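Local atomic coordinates of C-glycoside 3-oxidase (PDB entry 7DVE), a protein that uses a bound FAD and molecular oxygen to oxidise the C3 hydroxyl of the sugar in C-glycosides such as isoorientin and mangiferin, releasing hydrogen peroxide. Residues C132-D137 against E156-L161; L200-R205 against L210-S215; M346-S351 against A356-A361. All coordinates share one frame; numbering follows the deposited sequence.

Interaction 1 (C132-D137 against E156-L161); sequences CPRPND and EGERLL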
ATOM      1  N   CYS A 132      -7.064  -2.543   6.513  1.00 47.49           N
ATOM      2  CA  CYS A 132      -6.096  -3.635   6.648  1.00 48.27           C
ATOM      3  C   CYS A 132      -6.737  -5.009   6.840  1.00 50.48           C
ATOM      4  O   CYS A 132      -6.491  -5.677   7.847  1.00 52.44           O
ATOM      5  CB  CYS A 132      -5.148  -3.356   7.810  1.00 47.49           C
ATOM      6  SG  CYS A 132      -3.985  -2.014   7.550  1.00 47.75           S
ATOM      7  N   PRO A 133      -7.493  -5.504   5.864  1.00 50.31           N
ATOM      8  CA  PRO A 133      -8.006  -6.875   5.972  1.00 50.51           C
ATOM      9  C   PRO A 133      -6.907  -7.914   5.787  1.00 53.44           C
ATOM     10  O   PRO A 133      -5.830  -7.648   5.241  1.00 49.83           O
ATOM     11  CB  PRO A 133      -9.033  -6.965   4.842  1.00 51.15           C
ATOM     12  CG  PRO A 133      -8.535  -6.013   3.815  1.00 52.27           C
ATOM     13  CD  PRO A 133      -7.784  -4.902   4.551  1.00 51.96           C
ATOM     14  N   ARG A 134      -7.208  -9.142   6.265  1.00 52.52           N
ATOM     15  CA  ARG A 134      -6.386 -10.313   6.019  1.00 53.11           C
ATOM     16  C   ARG A 134      -6.831 -10.974   4.720  1.00 54.16           C
ATOM     17  O   ARG A 134      -8.014 -10.921   4.375  1.00 56.16           O
ATOM     18  CB  ARG A 134      -6.512 -11.305   7.172  1.00 54.63           C
ATOM     19  CG  ARG A 134      -5.778 -10.872   8.439  1.00 53.97           C
ATOM     20  CD  ARG A 134      -5.902 -11.912   9.531  1.00 55.66           C
ATOM     21  NE  ARG A 134      -5.213 -11.492  10.747  1.00 55.89           N
ATOM     22  CZ  ARG A 134      -4.457 -12.291  11.484  1.00 60.95           C
ATOM     23  NH1 ARG A 134      -4.277 -13.565  11.164  1.00 62.49           N
ATOM     24  NH2 ARG A 134      -3.854 -11.799  12.568  1.00 62.12           N
ATOM     25  N   PRO A 135      -5.911 -11.572   3.966  1.00 54.49           N
ATOM     26  CA  PRO A 135      -6.322 -12.335   2.786  1.00 56.73           C
ATOM     27  C   PRO A 135      -7.109 -13.570   3.201  1.00 59.37           C
ATOM     28  O   PRO A 135      -6.881 -14.148   4.267  1.00 59.33           O
ATOM     29  CB  PRO A 135      -4.994 -12.717   2.128  1.00 56.48           C
ATOM     30  CG  PRO A 135      -4.002 -12.725   3.264  1.00 54.99           C
ATOM     31  CD  PRO A 135      -4.456 -11.636   4.194  1.00 57.21           C
ATOM     32  N   ASN A 136      -8.043 -13.970   2.340  1.00 56.88           N
ATOM     33  CA  ASN A 136      -8.888 -15.135   2.565  1.00 61.21           C
ATOM     34  C   ASN A 136      -8.808 -16.086   1.368  1.00 63.40           C
ATOM     35  O   ASN A 136      -8.533 -15.667   0.241  1.00 65.08           O
ATOM     36  CB  ASN A 136     -10.334 -14.692   2.821  1.00 58.36           C
ATOM     37  CG  ASN A 136     -11.206 -15.809   3.378  1.00 69.18           C
ATOM     38  OD1 ASN A 136     -10.709 -16.796   3.946  1.00 68.76           O
ATOM     39  ND2 ASN A 136     -12.522 -15.641   3.253  1.00 71.68           N
ATOM     40  N   ASP A 137      -9.039 -17.367   1.618  1.00 64.36           N
ATOM     41  CA  ASP A 137      -9.181 -18.399   0.562  1.00 66.81           C
ATOM     42  C   ASP A 137      -8.006 -18.292  -0.421  1.00 65.07           C
ATOM     43  O   ASP A 137      -6.849 -18.219   0.017  1.00 64.06           O
ATOM     44  CB  ASP A 137     -10.579 -18.263  -0.053  1.00 68.94           C
ATOM     45  CG  ASP A 137     -11.689 -18.817   0.854  1.00 69.50           C
ATOM     46  OD1 ASP A 137     -11.392 -19.281   1.987  1.00 72.57           O
ATOM     47  OD2 ASP A 137     -12.868 -18.799   0.424  1.00 69.05           O
ATOM     48  N   GLU A 156       1.851 -10.062  13.456  1.00 59.66           N
ATOM     49  CA  GLU A 156       2.950  -9.119  13.621  1.00 60.37           C
ATOM     50  C   GLU A 156       2.736  -7.840  12.800  1.00 61.72           C
ATOM     51  O   GLU A 156       3.029  -6.737  13.275  1.00 60.54           O
ATOM     52  CB  GLU A 156       4.263  -9.803  13.263  1.00 62.91           C
ATOM     53  CG  GLU A 156       4.819 -10.572  14.433  1.00 66.09           C
ATOM     54  CD  GLU A 156       5.305  -9.665  15.539  1.00 65.71           C
ATOM     55  OE1 GLU A 156       4.499  -9.285  16.435  1.00 67.15           O
ATOM     56  OE2 GLU A 156       6.514  -9.346  15.509  1.00 67.28           O
ATOM     57  N   GLY A 157       2.208  -7.955  11.579  1.00 60.13           N
ATOM     58  CA  GLY A 157       1.942  -6.754  10.792  1.00 57.35           C
ATOM     59  C   GLY A 157       0.853  -5.881  11.392  1.00 57.41           C
ATOM     60  O   GLY A 157       0.942  -4.647  11.359  1.00 56.72           O
ATOM     61  N   GLU A 158      -0.204  -6.504  11.926  1.00 57.71           N
ATOM     62  CA  GLU A 158      -1.227  -5.759  12.671  1.00 58.16           C
ATOM     63  C   GLU A 158      -0.634  -5.051  13.888  1.00 57.11           C
ATOM     64  O   GLU A 158      -1.044  -3.938  14.235  1.00 55.45           O
ATOM     65  CB  GLU A 158      -2.344  -6.703  13.102  1.00 55.96           C
ATOM     66  CG  GLU A 158      -3.203  -7.140  11.926  1.00 54.79           C
ATOM     67  CD  GLU A 158      -3.824  -8.510  12.116  1.00 58.77           C
ATOM     68  OE1 GLU A 158      -3.652  -9.115  13.204  1.00 55.36           O
ATOM     69  OE2 GLU A 158      -4.499  -8.978  11.174  1.00 57.40           O
ATOM     70  N   ARG A 159       0.347  -5.671  14.543  1.00 58.05           N
ATOM     71  CA  ARG A 159       1.044  -4.966  15.622  1.00 59.41           C
ATOM     72  C   ARG A 159       1.862  -3.789  15.084  1.00 58.87           C
ATOM     73  O   ARG A 159       1.892  -2.706  15.685  1.00 56.34           O
ATOM     74  CB  ARG A 159       1.933  -5.934  16.382  1.00 59.66           C
ATOM     75  CG  ARG A 159       2.987  -5.283  17.242  1.00 63.03           C
ATOM     76  CD  ARG A 159       3.785  -6.340  17.981  1.00 64.08           C
ATOM     77  NE  ARG A 159       4.920  -6.844  17.204  1.00 65.21           N
ATOM     78  CZ  ARG A 159       6.133  -6.300  17.203  1.00 66.45           C
ATOM     79  NH1 ARG A 159       6.389  -5.178  17.857  1.00 67.46           N
ATOM     80  NH2 ARG A 159       7.122  -6.910  16.551  1.00 64.79           N
ATOM     81  N   LEU A 160       2.530  -3.977  13.946  1.00 57.79           N
ATOM     82  CA  LEU A 160       3.362  -2.901  13.420  1.00 57.18           C
ATOM     83  C   LEU A 160       2.508  -1.699  13.033  1.00 57.15           C
ATOM     84  O   LEU A 160       2.909  -0.547  13.236  1.00 57.57           O
ATOM     85  CB  LEU A 160       4.182  -3.394  12.231  1.00 55.44           C
ATOM     86  CG  LEU A 160       5.289  -4.413  12.523  1.00 60.64           C
ATOM     87  CD1 LEU A 160       6.291  -4.418  11.393  1.00 58.75           C
ATOM     88  CD2 LEU A 160       6.004  -4.147  13.842  1.00 59.08           C
ATOM     89  N   LEU A 161       1.317  -1.945  12.501  1.00 55.14           N
ATOM     90  CA  LEU A 161       0.466  -0.876  12.016  1.00 54.07           C
ATOM     91  C   LEU A 161      -0.522  -0.381  13.061  1.00 54.47           C
ATOM     92  O   LEU A 161      -1.240   0.581  12.790  1.00 58.27           O
ATOM     93  CB  LEU A 161      -0.283  -1.342  10.748  1.00 55.12           C
ATOM     94  CG  LEU A 161       0.557  -1.621   9.479  1.00 55.40           C
ATOM     95  CD1 LEU A 161      -0.095  -2.678   8.567  1.00 54.08           C
ATOM     96  CD2 LEU A 161       0.810  -0.355   8.685  1.00 52.84           C
TER
HETATM   97  O   HOH W   1      -6.291  -7.627  10.083  1.00 51.78           O
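Glu158 and Leu161, one turn apart on the helix, meet Arg134 and Cys132 of the loop that passes alongside. Glu158 comes first along the helix. It points at the loop, and its chain, extended beyond CG, carries the carboxylate across to the arginine, the two side chains crossing at about a right angle. The grip is side-on and bidentate: Arg134 NE gives a hydrogen bond to Glu158 OE2 at 2.6 Å, and Arg134 NH2 gives one to Glu158 OE1 at 2.8 Å. The second is the straighter, 162° at the hydrogen against 144°. Both oxygens are met on their syn sides, yet the two flat groups are twisted 41° apart. Arg134 suits the task because its chain, extended from CG to NE, spans the gap from a backbone that does not itself touch the helix. Glu158 OE2 has a second donor, a water at 2.5 Å, which also donates to Cys132 O at 3.0 Å and so ties the acid to the loop backbone. Outside the pair, Ser155 OG bonds to Arg134 NH2, the nitrogen that also holds Glu158.

Further along, Leu161 turns its CD1 to Cys132 SG, 4.1 Å away. Here a small thiol and a branched aliphatic chain suit a buried place, with Leu491 and Ala201 also against the leucine and FAD about 5 Å from the cysteine side chain.

Opposite charges bonded twice, with a water on one oxygen, should hold the carboxylate in one orientation and probably favour the ionised glutamate, while the apolar end of the contact lies near the flavin cofactor.

Interaction 2 (L200-R205 against L210-S215); sequences LAVHRR and LVWSGS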
ATOM      1  N   LEU A 200      -8.492  -1.462  10.838  1.00 49.05           N
ATOM      2  CA  LEU A 200      -7.994  -0.191  10.312  1.00 47.51           C
ATOM      3  C   LEU A 200      -6.678   0.201  10.965  1.00 49.63           C
ATOM      4  O   LEU A 200      -6.513   0.075  12.182  1.00 52.68           O
ATOM      5  CB  LEU A 200      -9.010   0.954  10.521  1.00 46.89           C
ATOM      6  CG  LEU A 200     -10.323   1.006   9.740  1.00 48.42           C
ATOM      7  CD1 LEU A 200     -11.247   2.108  10.310  1.00 42.88           C
ATOM      8  CD2 LEU A 200     -10.094   1.200   8.176  1.00 44.29           C
ATOM      9  N   ALA A 201      -5.764   0.731  10.160  1.00 48.93           N
ATOM     10  CA  ALA A 201      -4.480   1.220  10.660  1.00 51.87           C
ATOM     11  C   ALA A 201      -4.701   2.659  11.087  1.00 51.41           C
ATOM     12  O   ALA A 201      -4.491   3.599  10.318  1.00 49.50           O
ATOM     13  CB  ALA A 201      -3.398   1.097   9.596  1.00 49.73           C
ATOM     14  N   VAL A 202      -5.160   2.833  12.326  1.00 51.41           N
ATOM     15  CA  VAL A 202      -5.631   4.125  12.814  1.00 51.73           C
ATOM     16  C   VAL A 202      -5.265   4.223  14.289  1.00 53.22           C
ATOM     17  O   VAL A 202      -5.136   3.206  14.972  1.00 51.37           O
ATOM     18  CB  VAL A 202      -7.159   4.278  12.591  1.00 48.98           C
ATOM     19  CG1 VAL A 202      -7.951   3.498  13.653  1.00 50.64           C
ATOM     20  CG2 VAL A 202      -7.547   5.697  12.652  1.00 50.34           C
ATOM     21  N   HIS A 203      -5.089   5.452  14.777  1.00 51.33           N
ATOM     22  CA  HIS A 203      -4.846   5.684  16.197  1.00 53.42           C
ATOM     23  C   HIS A 203      -5.405   7.044  16.585  1.00 56.23           C
ATOM     24  O   HIS A 203      -5.742   7.874  15.736  1.00 56.25           O
ATOM     25  CB  HIS A 203      -3.351   5.621  16.551  1.00 52.76           C
ATOM     26  CG  HIS A 203      -2.543   6.715  15.921  1.00 53.94           C
ATOM     27  ND1 HIS A 203      -2.013   6.615  14.651  1.00 52.88           N
ATOM     28  CD2 HIS A 203      -2.210   7.949  16.368  1.00 54.14           C
ATOM     29  CE1 HIS A 203      -1.369   7.729  14.353  1.00 52.52           C
ATOM     30  NE2 HIS A 203      -1.482   8.561  15.374  1.00 55.06           N
ATOM     31  N   ARG A 204      -5.484   7.273  17.887  1.00 54.56           N
ATOM     32  CA  ARG A 204      -5.905   8.555  18.419  1.00 59.52           C
ATOM     33  C   ARG A 204      -4.691   9.404  18.752  1.00 62.16           C
ATOM     34  O   ARG A 204      -3.713   8.920  19.330  1.00 61.94           O
ATOM     35  CB  ARG A 204      -6.762   8.374  19.671  1.00 59.03           C
ATOM     36  CG  ARG A 204      -8.023   7.589  19.402  1.00 59.86           C
ATOM     37  CD  ARG A 204      -9.217   8.121  20.159  1.00 62.04           C
ATOM     38  NE  ARG A 204     -10.421   7.462  19.673  1.00 63.15           N
ATOM     39  CZ  ARG A 204     -11.449   8.083  19.115  1.00 61.61           C
ATOM     40  NH1 ARG A 204     -11.490   9.402  19.013  1.00 59.30           N
ATOM     41  NH2 ARG A 204     -12.463   7.363  18.656  1.00 60.65           N
ATOM     42  N   ARG A 205      -4.757  10.673  18.383  1.00 59.64           N
ATOM     43  CA  ARG A 205      -3.726  11.587  18.814  1.00 62.40           C
ATOM     44  C   ARG A 205      -3.896  11.858  20.304  1.00 64.12           C
ATOM     45  O   ARG A 205      -5.016  11.871  20.827  1.00 64.45           O
ATOM     46  CB  ARG A 205      -3.803  12.869  17.991  1.00 66.32           C
ATOM     47  CG  ARG A 205      -3.559  12.629  16.479  1.00 65.12           C
ATOM     48  CD  ARG A 205      -4.173  13.747  15.632  1.00 67.73           C
ATOM     49  NE  ARG A 205      -3.793  15.054  16.154  1.00 71.21           N
ATOM     50  CZ  ARG A 205      -2.590  15.587  16.005  1.00 69.31           C
ATOM     51  NH1 ARG A 205      -1.660  14.996  15.272  1.00 65.89           N
ATOM     52  NH2 ARG A 205      -2.313  16.740  16.611  1.00 71.77           N
ATOM     53  N   LEU A 210      -8.930  10.898  16.153  1.00 60.27           N
ATOM     54  CA  LEU A 210      -8.612   9.730  15.337  1.00 57.56           C
ATOM     55  C   LEU A 210      -7.929  10.133  14.026  1.00 58.08           C
ATOM     56  O   LEU A 210      -8.338  11.109  13.397  1.00 55.95           O
ATOM     57  CB  LEU A 210      -9.912   9.007  15.016  1.00 54.43           C
ATOM     58  CG  LEU A 210      -9.947   7.505  14.831  1.00 59.39           C
ATOM     59  CD1 LEU A 210      -9.332   6.808  16.028  1.00 56.23           C
ATOM     60  CD2 LEU A 210     -11.393   7.063  14.618  1.00 58.76           C
ATOM     61  N   VAL A 211      -6.930   9.348  13.591  1.00 55.11           N
ATOM     62  CA  VAL A 211      -6.161   9.644  12.378  1.00 54.70           C
ATOM     63  C   VAL A 211      -5.445   8.382  11.883  1.00 51.59           C
ATOM     64  O   VAL A 211      -5.092   7.501  12.665  1.00 50.97           O
ATOM     65  CB  VAL A 211      -5.159  10.799  12.629  1.00 56.04           C
ATOM     66  CG1 VAL A 211      -4.012  10.332  13.531  1.00 54.99           C
ATOM     67  CG2 VAL A 211      -4.628  11.334  11.290  1.00 54.72           C
ATOM     68  N   TRP A 212      -5.228   8.303  10.565  1.00 53.75           N
ATOM     69  CA  TRP A 212      -4.587   7.135   9.947  1.00 52.38           C
ATOM     70  C   TRP A 212      -3.134   6.976  10.403  1.00 51.43           C
ATOM     71  O   TRP A 212      -2.413   7.954  10.629  1.00 48.42           O
ATOM     72  CB  TRP A 212      -4.624   7.239   8.408  1.00 47.18           C
ATOM     73  CG  TRP A 212      -5.998   7.472   7.849  1.00 48.55           C
ATOM     74  CD1 TRP A 212      -6.414   8.551   7.120  1.00 50.48           C
ATOM     75  CD2 TRP A 212      -7.149   6.621   7.988  1.00 49.65           C
ATOM     76  NE1 TRP A 212      -7.752   8.437   6.812  1.00 48.07           N
ATOM     77  CE2 TRP A 212      -8.224   7.258   7.322  1.00 48.67           C
ATOM     78  CE3 TRP A 212      -7.377   5.388   8.614  1.00 49.32           C
ATOM     79  CZ2 TRP A 212      -9.499   6.694   7.248  1.00 48.80           C
ATOM     80  CZ3 TRP A 212      -8.647   4.833   8.545  1.00 49.18           C
ATOM     81  CH2 TRP A 212      -9.695   5.488   7.868  1.00 48.27           C
ATOM     82  N   SER A 213      -2.706   5.720  10.499  1.00 51.16           N
ATOM     83  CA  SER A 213      -1.378   5.323  10.955  1.00 51.67           C
ATOM     84  C   SER A 213      -0.516   4.917   9.763  1.00 52.60           C
ATOM     85  O   SER A 213      -0.983   4.218   8.865  1.00 54.99           O
ATOM     86  CB  SER A 213      -1.478   4.143  11.928  1.00 50.52           C
ATOM     87  OG  SER A 213      -2.138   4.511  13.126  1.00 54.22           O
ATOM     88  N   GLY A 214       0.746   5.340   9.765  1.00 53.66           N
ATOM     89  CA  GLY A 214       1.632   5.054   8.649  1.00 53.55           C
ATOM     90  C   GLY A 214       3.045   4.672   9.039  1.00 54.76           C
ATOM     91  O   GLY A 214       3.248   3.976  10.036  1.00 55.90           O
ATOM     92  N   SER A 215       4.040   5.103   8.254  1.00 54.20           N
ATOM     93  CA  SER A 215       5.426   4.801   8.606  1.00 55.03           C
ATOM     94  C   SER A 215       5.838   5.424   9.933  1.00 58.30           C
ATOM     95  O   SER A 215       6.797   4.947  10.541  1.00 60.40           O
ATOM     96  CB  SER A 215       6.364   5.275   7.505  1.00 54.67           C
ATOM     97  OG  SER A 215       6.047   4.608   6.311  1.00 53.50           O
TER
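Over one face of the His203 ring lies Val211 CG1, a CH-pi contact 3.9 Å from the centroid, while Ser213 OG stands at the ring edge, 2.6 Å from His203 ND1 in a nearly straight hydrogen bond whose proton could belong to either partner. With CG placed between the backbone N and the carbonyl carbon (chi1 65°), the imidazole leans toward the neighbouring strand, beside Val211, and reaches both. The Arg204 guanidinium carries Leu210 CD1 over one face, toward its rim, while Arg204 NH1 is salt-bridged to Glu326. The indole of Trp212 has Ala201 O at its edge; Leu200 CD2 reaches Trp212 CZ3 obliquely at 3.9 Å, and His53 also meets the ring.

These side chains decorate an antiparallel beta hairpin, strands 196-204 and 210-212, within the larger antiparallel sheet of this GMC oxidoreductase. His203 and Val211 form its hydrogen-bonded pair, His203 N to Val211 O and Val211 N to His203 O both 2.9 Å; non-hydrogen-bonded pairs flank it, Val202 with Trp212, whose side chains diverge, and Arg204 with Leu210, which share a face.

Beta-branched Val202 and Val211 suit the extended backbone, and Val202 CG2 packs 3.7 Å from Leu210 CG. Past the strand, Ser213 N still bonds to Ala201 O at 2.8 Å, approaching from above the carbonyl plane.

Interaction 3 (M346-S351 against A356-A361); sequences MQLDAS and ADDDPA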
ATOM      1  N   MET A 346     -17.866   2.754   3.535  1.00 45.35           N
ATOM      2  CA  MET A 346     -17.041   3.780   4.156  1.00 45.87           C
ATOM      3  C   MET A 346     -17.800   5.080   4.321  1.00 45.11           C
ATOM      4  O   MET A 346     -18.467   5.532   3.394  1.00 45.11           O
ATOM      5  CB  MET A 346     -15.771   4.069   3.323  1.00 49.24           C
ATOM      6  CG  MET A 346     -15.129   2.843   2.677  1.00 48.37           C
ATOM      7  SD  MET A 346     -14.330   3.171   1.136  1.00 54.38           S
ATOM      8  CE  MET A 346     -15.689   3.002  -0.012  1.00 45.62           C
ATOM      9  N   GLN A 347     -17.671   5.692   5.497  1.00 46.13           N
ATOM     10  CA  GLN A 347     -17.944   7.114   5.613  1.00 46.31           C
ATOM     11  C   GLN A 347     -17.006   7.850   4.666  1.00 44.85           C
ATOM     12  O   GLN A 347     -15.895   7.389   4.393  1.00 44.39           O
ATOM     13  CB  GLN A 347     -17.751   7.600   7.069  1.00 46.09           C
ATOM     14  CG  GLN A 347     -16.401   7.291   7.726  1.00 46.14           C
ATOM     15  CD  GLN A 347     -16.325   7.764   9.196  1.00 48.81           C
ATOM     16  OE1 GLN A 347     -17.085   7.316  10.064  1.00 46.87           O
ATOM     17  NE2 GLN A 347     -15.406   8.679   9.466  1.00 49.71           N
ATOM     18  N   LEU A 348     -17.442   9.013   4.178  1.00 43.71           N
ATOM     19  CA  LEU A 348     -16.774   9.602   3.017  1.00 47.12           C
ATOM     20  C   LEU A 348     -15.340  10.039   3.319  1.00 49.45           C
ATOM     21  O   LEU A 348     -14.484   9.976   2.429  1.00 46.84           O
ATOM     22  CB  LEU A 348     -17.571  10.780   2.484  1.00 46.75           C
ATOM     23  CG  LEU A 348     -19.008  10.441   2.104  1.00 49.96           C
ATOM     24  CD1 LEU A 348     -19.751  11.718   1.670  1.00 51.98           C
ATOM     25  CD2 LEU A 348     -19.028   9.381   1.028  1.00 43.89           C
ATOM     26  N   ASP A 349     -15.043  10.486   4.550  1.00 48.07           N
ATOM     27  CA  ASP A 349     -13.672  10.933   4.788  1.00 49.59           C
ATOM     28  C   ASP A 349     -12.706   9.764   4.975  1.00 47.12           C
ATOM     29  O   ASP A 349     -11.508   9.997   5.173  1.00 50.23           O
ATOM     30  CB  ASP A 349     -13.619  11.928   5.973  1.00 48.54           C
ATOM     31  CG  ASP A 349     -13.866  11.284   7.330  1.00 50.32           C
ATOM     32  OD1 ASP A 349     -14.179  10.079   7.392  1.00 51.16           O
ATOM     33  OD2 ASP A 349     -13.834  12.020   8.351  1.00 54.47           O
ATOM     34  N   ALA A 350     -13.201   8.530   4.893  1.00 45.24           N
ATOM     35  CA  ALA A 350     -12.386   7.321   4.854  1.00 48.58           C
ATOM     36  C   ALA A 350     -12.431   6.647   3.499  1.00 48.39           C
ATOM     37  O   ALA A 350     -12.066   5.472   3.398  1.00 49.27           O
ATOM     38  CB  ALA A 350     -12.839   6.310   5.910  1.00 45.82           C
ATOM     39  N   SER A 351     -12.926   7.337   2.468  1.00 46.80           N
ATOM     40  CA  SER A 351     -12.872   6.648   1.186  1.00 48.48           C
ATOM     41  C   SER A 351     -11.632   7.083   0.405  1.00 48.91           C
ATOM     42  O   SER A 351     -11.227   8.239   0.494  1.00 51.71           O
ATOM     43  CB  SER A 351     -14.127   6.929   0.361  1.00 50.19           C
ATOM     44  OG  SER A 351     -13.870   6.800  -1.035  1.00 52.27           O
ATOM     45  N   ALA A 356     -18.859  11.341  -3.512  1.00 61.02           N
ATOM     46  CA  ALA A 356     -19.964  12.278  -3.385  1.00 60.95           C
ATOM     47  C   ALA A 356     -19.614  13.276  -2.291  1.00 61.95           C
ATOM     48  O   ALA A 356     -18.579  13.171  -1.626  1.00 60.26           O
ATOM     49  CB  ALA A 356     -21.274  11.553  -3.070  1.00 61.49           C
ATOM     50  N   ASP A 357     -20.476  14.260  -2.122  1.00 59.93           N
ATOM     51  CA  ASP A 357     -20.379  15.179  -1.002  1.00 62.75           C
ATOM     52  C   ASP A 357     -21.387  14.748   0.043  1.00 58.87           C
ATOM     53  O   ASP A 357     -22.489  14.301  -0.300  1.00 56.97           O
ATOM     54  CB  ASP A 357     -20.661  16.631  -1.411  1.00 61.28           C
ATOM     55  CG  ASP A 357     -19.650  17.163  -2.397  1.00 68.54           C
ATOM     56  OD1 ASP A 357     -18.433  17.049  -2.123  1.00 71.75           O
ATOM     57  OD2 ASP A 357     -20.062  17.741  -3.429  1.00 75.05           O
ATOM     58  N   ASP A 358     -21.003  14.878   1.310  1.00 56.06           N
ATOM     59  CA  ASP A 358     -21.948  14.623   2.386  1.00 57.90           C
ATOM     60  C   ASP A 358     -23.039  15.676   2.345  1.00 59.40           C
ATOM     61  O   ASP A 358     -22.833  16.800   1.878  1.00 59.86           O
ATOM     62  CB  ASP A 358     -21.249  14.639   3.750  1.00 57.31           C
ATOM     63  CG  ASP A 358     -21.952  13.757   4.806  1.00 58.73           C
ATOM     64  OD1 ASP A 358     -22.882  12.990   4.451  1.00 55.75           O
ATOM     65  OD2 ASP A 358     -21.551  13.833   6.007  1.00 58.36           O
ATOM     66  N   ASP A 359     -24.213  15.290   2.812  1.00 59.34           N
ATOM     67  CA  ASP A 359     -25.329  16.204   2.959  1.00 60.20           C
ATOM     68  C   ASP A 359     -25.113  17.041   4.223  1.00 61.88           C
ATOM     69  O   ASP A 359     -25.135  16.502   5.338  1.00 59.66           O
ATOM     70  CB  ASP A 359     -26.640  15.417   3.021  1.00 58.68           C
ATOM     71  CG  ASP A 359     -27.844  16.309   3.264  1.00 63.22           C
ATOM     72  OD1 ASP A 359     -27.685  17.541   3.167  1.00 63.49           O
ATOM     73  OD2 ASP A 359     -28.948  15.785   3.568  1.00 64.19           O
ATOM     74  N   PRO A 360     -24.916  18.356   4.100  1.00 61.45           N
ATOM     75  CA  PRO A 360     -24.760  19.178   5.313  1.00 63.48           C
ATOM     76  C   PRO A 360     -25.989  19.159   6.199  1.00 61.98           C
ATOM     77  O   PRO A 360     -25.872  19.344   7.413  1.00 62.01           O
ATOM     78  CB  PRO A 360     -24.483  20.591   4.765  1.00 64.57           C
ATOM     79  CG  PRO A 360     -24.434  20.469   3.254  1.00 65.05           C
ATOM     80  CD  PRO A 360     -25.114  19.179   2.893  1.00 64.14           C
ATOM     81  N   ALA A 361     -27.168  18.926   5.626  1.00 61.37           N
ATOM     82  CA  ALA A 361     -28.381  18.769   6.419  1.00 63.93           C
ATOM     83  C   ALA A 361     -28.347  17.537   7.319  1.00 63.46           C
ATOM     84  O   ALA A 361     -29.070  17.492   8.319  1.00 64.55           O
ATOM     85  CB  ALA A 361     -29.599  18.679   5.496  1.00 64.11           C
TER
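Flanking Leu348, the side chain that reaches across to Ala356-Asp358, Gln347 NE2 gives a hydrogen bond of 2.8 Å to the syn lone pair of Asp349 OD1. The same amide nitrogen also serves Ser325 O, and Gln347 OE1 accepts from the backbone N of Gly329 and of Tyr327. Glutamine suits this place because one group both donates and accepts, so the four bonds fix its rotation. The bend that follows is held by Ala350 N to Gln347 O, 3.0 Å, in a short 3-10 turn.

From that turn Leu348 projects its CD1 against the peptide joining Asp357 to Asp358, with Leu348 CD1 3.4 Å from Asp358 N, 3.8 Å from Ala356 O and 3.9 Å from Asp358 CB. One methyl does all the touching; with CG anti to the carbonyl carbon (chi1 -57°), the isobutyl group leans out toward the other segment. Ile366 packs against both Leu348 and Asp358, and a branched apolar side chain suits a spot between this peptide and the isoleucine. The aspartates put their charge to other use: Asp358 OD2 takes the backbone N of Gly364, Asp357 OD1 pairs with Lys354, and Asp359 OD1 accepts from Ala361 N at 2.9 Å, closing an Asx turn. The whole is a surface loop linking neighbouring antiparallel strands 341-347 and 366-373.

From the N terminus the three contacts follow in series, none nesting in or crossing another. Interaction 1 closes a largely helical excursion and ties the loop after strand 116-117 to helix 149-161. Interaction 2 closes the hairpin of strands 196-204 and 210-212, and interaction 3 closes a short bend at the start of the surface connection between strands 341-347 and 366-373. The first two touch near the flavin: Cys132 SG packs on Ala201 CB, and Leu161 O on Ser213 CB. Interactions 2 and 3 reach the same antiparallel sheet and meet where Trp212 CZ2 lies 3.6 Å from Ala350 CB. Interactions 1 and 3 do not touch; interaction 2 lies between them and touches both.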